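Local coordinates for arylsulfatase (Pseudoalteromonas sp. MB47, PDB 7AJ0), which removes sulfate groups from fucoidan, a sulfated algal polysaccharide, probably in an exo-acting manner, and forms a hexamer with calcium bound, at residues 177-190 / 231-244. Residues are numbered along the deposited sequence; the frame is centred on the assembly and turned at random.
Sequences YGLPSVQSDYTQFL and INSIEDISMIDQVL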
loop_
_atom_site.group_PDB
_atom_site.type_symbol
_atom_site.label_atom_id
_atom_site.label_comp_id
_atom_site.label_asym_id
_atom_site.label_seq_id
_atom_site.Cartn_x
_atom_site.Cartn_y
_atom_site.Cartn_z
ATOM N N TYR A 177 -37.985 -19.618 21.765
ATOM C CA TYR A 177 -37.821 -18.618 22.815
ATOM C C TYR A 177 -36.488 -17.927 22.567
ATOM O O TYR A 177 -35.435 -18.535 22.779
ATOM C CB TYR A 177 -37.857 -19.259 24.199
ATOM C CG TYR A 177 -37.857 -18.252 25.330
ATOM C CD1 TYR A 177 -36.730 -17.491 25.608
ATOM C CD2 TYR A 177 -38.985 -18.060 26.118
ATOM C CE1 TYR A 177 -36.726 -16.566 26.632
ATOM C CE2 TYR A 177 -38.988 -17.137 27.149
ATOM C CZ TYR A 177 -37.855 -16.396 27.400
ATOM O OH TYR A 177 -37.844 -15.476 28.420
ATOM N N GLY A 178 -36.528 -16.678 22.126
ATOM C CA GLY A 178 -35.279 -15.947 21.960
ATOM C C GLY A 178 -35.458 -14.717 21.087
ATOM O O GLY A 178 -36.538 -14.128 21.033
ATOM N N LEU A 179 -34.370 -14.355 20.410
ATOM C CA LEU A 179 -34.308 -13.112 19.658
ATOM C C LEU A 179 -34.762 -13.342 18.225
ATOM O O LEU A 179 -34.124 -14.122 17.506
ATOM C CB LEU A 179 -32.892 -12.560 19.654
ATOM C CG LEU A 179 -32.173 -12.317 20.979
ATOM C CD1 LEU A 179 -31.723 -13.610 21.632
ATOM C CD2 LEU A 179 -30.979 -11.390 20.747
ATOM N N PRO A 180 -35.840 -12.701 17.769
ATOM C CA PRO A 180 -36.132 -12.739 16.326
ATOM C C PRO A 180 -34.987 -12.228 15.468
ATOM O O PRO A 180 -34.717 -12.793 14.405
ATOM C CB PRO A 180 -37.384 -11.854 16.202
ATOM C CG PRO A 180 -38.048 -11.964 17.529
ATOM C CD PRO A 180 -36.935 -12.079 18.540
ATOM N N SER A 181 -34.305 -11.176 15.903
ATOM C CA SER A 181 -33.249 -10.540 15.108
ATOM C C SER A 181 -31.874 -10.881 15.750
ATOM O O SER A 181 -31.448 -12.012 15.646
ATOM C CB SER A 181 -33.491 -9.039 15.000
ATOM O OG SER A 181 -33.430 -8.402 16.252
ATOM N N VAL A 182 -31.253 -9.921 16.420
ATOM C CA VAL A 182 -29.847 -10.069 16.809
ATOM C C VAL A 182 -29.540 -9.083 17.922
ATOM O O VAL A 182 -30.237 -8.090 18.096
ATOM C CB VAL A 182 -28.925 -9.867 15.575
ATOM C CG1 VAL A 182 -29.127 -8.469 14.978
ATOM C CG2 VAL A 182 -27.466 -10.099 15.926
ATOM N N GLN A 183 -28.480 -9.365 18.688
ATOM C CA GLN A 183 -28.136 -8.535 19.843
ATOM C C GLN A 183 -27.990 -7.065 19.455
ATOM O O GLN A 183 -28.527 -6.175 20.127
ATOM C CB GLN A 183 -26.852 -9.055 20.487
ATOM C CG GLN A 183 -26.280 -8.196 21.612
ATOM C CD GLN A 183 -26.724 -8.645 22.995
ATOM O OE1 GLN A 183 -27.455 -9.626 23.143
ATOM N NE2 GLN A 183 -26.277 -7.925 24.018
ATOM N N SER A 184 -27.241 -6.788 18.385
ATOM C CA SER A 184 -26.985 -5.403 18.003
ATOM C C SER A 184 -28.275 -4.644 17.722
ATOM O O SER A 184 -28.323 -3.419 17.884
ATOM C CB SER A 184 -26.068 -5.362 16.780
ATOM O OG SER A 184 -26.566 -6.193 15.746
ATOM N N ASP A 185 -29.329 -5.347 17.299
ATOM C CA ASP A 185 -30.607 -4.684 17.065
ATOM C C ASP A 185 -31.161 -4.097 18.357
ATOM O O ASP A 185 -31.787 -3.030 18.345
ATOM C CB ASP A 185 -31.596 -5.673 16.448
ATOM C CG ASP A 185 -32.877 -5.007 15.984
ATOM O OD1 ASP A 185 -32.945 -3.759 16.005
ATOM O OD2 ASP A 185 -33.818 -5.734 15.598
ATOM N N TYR A 186 -30.934 -4.776 19.483
ATOM C CA TYR A 186 -31.389 -4.257 20.766
ATOM C C TYR A 186 -30.463 -3.167 21.300
ATOM O O TYR A 186 -30.934 -2.132 21.786
ATOM C CB TYR A 186 -31.483 -5.388 21.795
ATOM C CG TYR A 186 -32.549 -6.421 21.518
ATOM C CD1 TYR A 186 -32.313 -7.474 20.644
ATOM C CD2 TYR A 186 -33.784 -6.358 22.147
ATOM C CE1 TYR A 186 -33.280 -8.424 20.394
ATOM C CE2 TYR A 186 -34.759 -7.304 21.902
ATOM C CZ TYR A 186 -34.500 -8.335 21.024
ATOM O OH TYR A 186 -35.464 -9.285 20.771
ATOM N N THR A 187 -29.148 -3.381 21.222
ATOM C CA THR A 187 -28.213 -2.516 21.932
ATOM C C THR A 187 -28.062 -1.147 21.285
ATOM O O THR A 187 -27.670 -0.196 21.970
ATOM C CB THR A 187 -26.844 -3.194 22.034
ATOM O OG1 THR A 187 -26.366 -3.522 20.724
ATOM C CG2 THR A 187 -26.941 -4.466 22.868
ATOM N N GLN A 188 -28.363 -1.017 19.991
ATOM C CA GLN A 188 -28.285 0.293 19.354
ATOM C C GLN A 188 -29.284 1.277 19.952
ATOM O O GLN A 188 -29.121 2.490 19.780
ATOM C CB GLN A 188 -28.515 0.166 17.848
ATOM C CG GLN A 188 -29.894 -0.338 17.467
ATOM C CD GLN A 188 -30.056 -0.526 15.970
ATOM O OE1 GLN A 188 -29.269 -0.011 15.177
ATOM N NE2 GLN A 188 -31.079 -1.275 15.578
ATOM N N PHE A 189 -30.308 0.787 20.651
ATOM C CA PHE A 189 -31.288 1.639 21.309
ATOM C C PHE A 189 -31.062 1.737 22.814
ATOM O O PHE A 189 -31.915 2.280 23.522
ATOM C CB PHE A 189 -32.704 1.126 21.030
ATOM C CG PHE A 189 -33.102 1.197 19.584
ATOM C CD1 PHE A 189 -33.411 2.412 18.996
ATOM C CD2 PHE A 189 -33.170 0.050 18.812
ATOM C CE1 PHE A 189 -33.777 2.482 17.664
ATOM C CE2 PHE A 189 -33.534 0.113 17.480
ATOM C CZ PHE A 189 -33.838 1.328 16.907
ATOM N N LEU A 190 -29.934 1.237 23.313
ATOM C CA LEU A 190 -29.634 1.236 24.739
ATOM C C LEU A 190 -28.369 2.001 25.095
ATOM O O LEU A 190 -28.329 2.669 26.130
ATOM C CB LEU A 190 -29.500 -0.208 25.245
ATOM C CG LEU A 190 -30.714 -1.116 25.054
ATOM C CD1 LEU A 190 -30.391 -2.537 25.512
ATOM C CD2 LEU A 190 -31.920 -0.564 25.797
ATOM N N ILE A 231 -36.946 -6.049 27.033
ATOM C CA ILE A 231 -35.600 -5.499 27.098
ATOM C C ILE A 231 -35.721 -3.998 26.889
ATOM O O ILE A 231 -36.012 -3.541 25.777
ATOM C CB ILE A 231 -34.658 -6.136 26.066
ATOM C CG1 ILE A 231 -34.415 -7.603 26.444
ATOM C CG2 ILE A 231 -33.352 -5.365 25.997
ATOM C CD1 ILE A 231 -33.775 -8.435 25.363
ATOM N N ASN A 232 -35.518 -3.232 27.965
ATOM C CA ASN A 232 -35.610 -1.780 27.923
ATOM C C ASN A 232 -34.403 -1.106 28.566
ATOM O O ASN A 232 -34.403 0.123 28.719
ATOM C CB ASN A 232 -36.893 -1.303 28.616
ATOM C CG ASN A 232 -38.147 -1.852 27.963
ATOM O OD1 ASN A 232 -38.900 -2.606 28.578
ATOM N ND2 ASN A 232 -38.377 -1.471 26.710
ATOM N N SER A 233 -33.379 -1.869 28.944
ATOM C CA SER A 233 -32.216 -1.295 29.603
ATOM C C SER A 233 -31.045 -2.257 29.484
ATOM O O SER A 233 -31.218 -3.438 29.170
ATOM C CB SER A 233 -32.503 -0.997 31.077
ATOM O OG SER A 233 -32.683 -2.204 31.796
ATOM N N ILE A 234 -29.847 -1.727 29.744
ATOM C CA ILE A 234 -28.651 -2.564 29.765
ATOM C C ILE A 234 -28.780 -3.646 30.831
ATOM O O ILE A 234 -28.329 -4.781 30.644
ATOM C CB ILE A 234 -27.395 -1.700 29.991
ATOM C CG1 ILE A 234 -27.011 -0.962 28.706
ATOM C CG2 ILE A 234 -26.235 -2.560 30.487
ATOM C CD1 ILE A 234 -27.773 0.326 28.479
ATOM N N GLU A 235 -29.388 -3.309 31.970
ATOM C CA GLU A 235 -29.587 -4.307 33.015
ATOM C C GLU A 235 -30.412 -5.479 32.499
ATOM O O GLU A 235 -30.074 -6.643 32.748
ATOM C CB GLU A 235 -30.260 -3.669 34.232
ATOM C CG GLU A 235 -30.482 -4.629 35.397
ATOM C CD GLU A 235 -31.205 -3.980 36.567
ATOM O OE1 GLU A 235 -31.324 -2.735 36.582
ATOM O OE2 GLU A 235 -31.655 -4.715 37.472
ATOM N N ASP A 236 -31.494 -5.190 31.770
ATOM C CA ASP A 236 -32.324 -6.256 31.219
ATOM C C ASP A 236 -31.529 -7.131 30.258
ATOM O O ASP A 236 -31.500 -8.358 30.396
ATOM C CB ASP A 236 -33.540 -5.663 30.505
ATOM C CG ASP A 236 -34.471 -4.924 31.445
ATOM O OD1 ASP A 236 -34.514 -5.276 32.644
ATOM O OD2 ASP A 236 -35.162 -3.991 30.982
ATOM N N ILE A 237 -30.875 -6.512 29.272
ATOM C CA ILE A 237 -30.199 -7.290 28.244
ATOM C C ILE A 237 -28.974 -8.008 28.791
ATOM O O ILE A 237 -28.497 -8.966 28.173
ATOM C CB ILE A 237 -29.807 -6.395 27.053
ATOM C CG1 ILE A 237 -29.588 -7.253 25.803
ATOM C CG2 ILE A 237 -28.548 -5.592 27.361
ATOM C CD1 ILE A 237 -29.466 -6.459 24.526
ATOM N N SER A 238 -28.447 -7.578 29.939
ATOM C CA SER A 238 -27.293 -8.259 30.514
ATOM C C SER A 238 -27.643 -9.660 31.001
ATOM O O SER A 238 -26.746 -10.500 31.134
ATOM C CB SER A 238 -26.708 -7.438 31.664
ATOM O OG SER A 238 -27.525 -7.508 32.819
ATOM N N MET A 239 -28.920 -9.931 31.257
ATOM C CA MET A 239 -29.379 -11.241 31.695
ATOM C C MET A 239 -29.831 -12.125 30.542
ATOM O O MET A 239 -30.322 -13.233 30.786
ATOM C CB MET A 239 -30.540 -11.079 32.685
ATOM C CG MET A 239 -30.214 -10.224 33.894
ATOM S SD MET A 239 -28.900 -10.923 34.912
ATOM C CE MET A 239 -29.589 -12.527 35.321
ATOM N N ILE A 240 -29.658 -11.672 29.299
ATOM C CA ILE A 240 -30.288 -12.336 28.161
ATOM C C ILE A 240 -29.874 -13.801 28.083
ATOM O O ILE A 240 -30.715 -14.684 27.877
ATOM C CB ILE A 240 -29.959 -11.569 26.866
ATOM C CG1 ILE A 240 -30.867 -12.017 25.721
ATOM C CG2 ILE A 240 -28.494 -11.754 26.473
ATOM C CD1 ILE A 240 -30.754 -11.139 24.490
ATOM N N ASP A 241 -28.584 -14.091 28.257
ATOM C CA ASP A 241 -28.115 -15.467 28.138
ATOM C C ASP A 241 -28.380 -16.293 29.390
ATOM O O ASP A 241 -28.359 -17.526 29.316
ATOM C CB ASP A 241 -26.623 -15.486 27.800
ATOM C CG ASP A 241 -26.368 -15.467 26.302
ATOM O OD1 ASP A 241 -26.784 -16.429 25.620
ATOM O OD2 ASP A 241 -25.775 -14.486 25.801
ATOM N N GLN A 242 -28.625 -15.647 30.532
ATOM C CA GLN A 242 -29.092 -16.380 31.704
ATOM C C GLN A 242 -30.546 -16.799 31.534
ATOM O O GLN A 242 -30.942 -17.893 31.958
ATOM C CB GLN A 242 -28.931 -15.525 32.961
ATOM C CG GLN A 242 -27.500 -15.109 33.258
ATOM C CD GLN A 242 -26.590 -16.290 33.531
ATOM O OE1 GLN A 242 -26.835 -17.082 34.441
ATOM N NE2 GLN A 242 -25.532 -16.416 32.735
ATOM N N VAL A 243 -31.357 -15.941 30.910
ATOM C CA VAL A 243 -32.754 -16.277 30.663
ATOM C C VAL A 243 -32.860 -17.404 29.647
ATOM O O VAL A 243 -33.672 -18.324 29.802
ATOM C CB VAL A 243 -33.524 -15.027 30.201
ATOM C CG1 VAL A 243 -34.930 -15.397 29.759
ATOM C CG2 VAL A 243 -33.557 -13.996 31.313
ATOM N N LEU A 244 -32.047 -17.352 28.589
ATOM C CA LEU A 244 -32.046 -18.431 27.607
ATOM C C LEU A 244 -31.612 -19.743 28.244
ATOM O O LEU A 244 -32.200 -20.798 27.983
ATOM C CB LEU A 244 -31.130 -18.077 26.439
ATOM C CG LEU A 244 -31.525 -16.848 25.621
ATOM C CD1 LEU A 244 -30.422 -16.488 24.637
ATOM C CD2 LEU A 244 -32.832 -17.087 24.888
HETATM O O HOH W 1 -26.342 -9.085 26.765
HETATM O O HOH W 2 -34.070 -2.490 23.135
#
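The Ile231 and Tyr186 side chains cross at about a right angle, with Ile231 CD1 3.8 Å from Tyr186 CE2. Ser233 caps helix 234-238 by accepting from Asp236 N. Leu190 is the largest participant: its CD2 lies 3.7 Å from Ser233 N, its CB 3.7 Å from Ile234 CD1, and its CD1 packs on Ile237 CG2. In Ile237, CG1 anti to the backbone N (chi1 -159°) and an extended chi2 put CD1 against Gln183 NE2, Thr187 CG2 and Tyr186 CB. A water accepts from Gln183 NE2 and donates to Ile237 O. Gln183 OE1 is hydrogen-bonded to Ser269 OG, and NE2 also to Asp274 O. A leucine in its place would probably leave the water, Ser269 OG and Asp274 O without their hydrogen-bond partner. Ile240 and Leu179 reach tip to tip, with Ile240 CD1 3.8 Å from Leu179 CD2. The Val243 side chain crosses that of Tyr177 at about a right angle, while Leu244 CD2 lies at the ring edge, in plane. Within the sulfatase domain, of the alkaline phosphatase clan, helix 234-238 thus packs nearly antiparallel (162°) to helix 183-187, and helix 240-258 starts against the end of strand 175-177, beside strands 215-220 and 226-230.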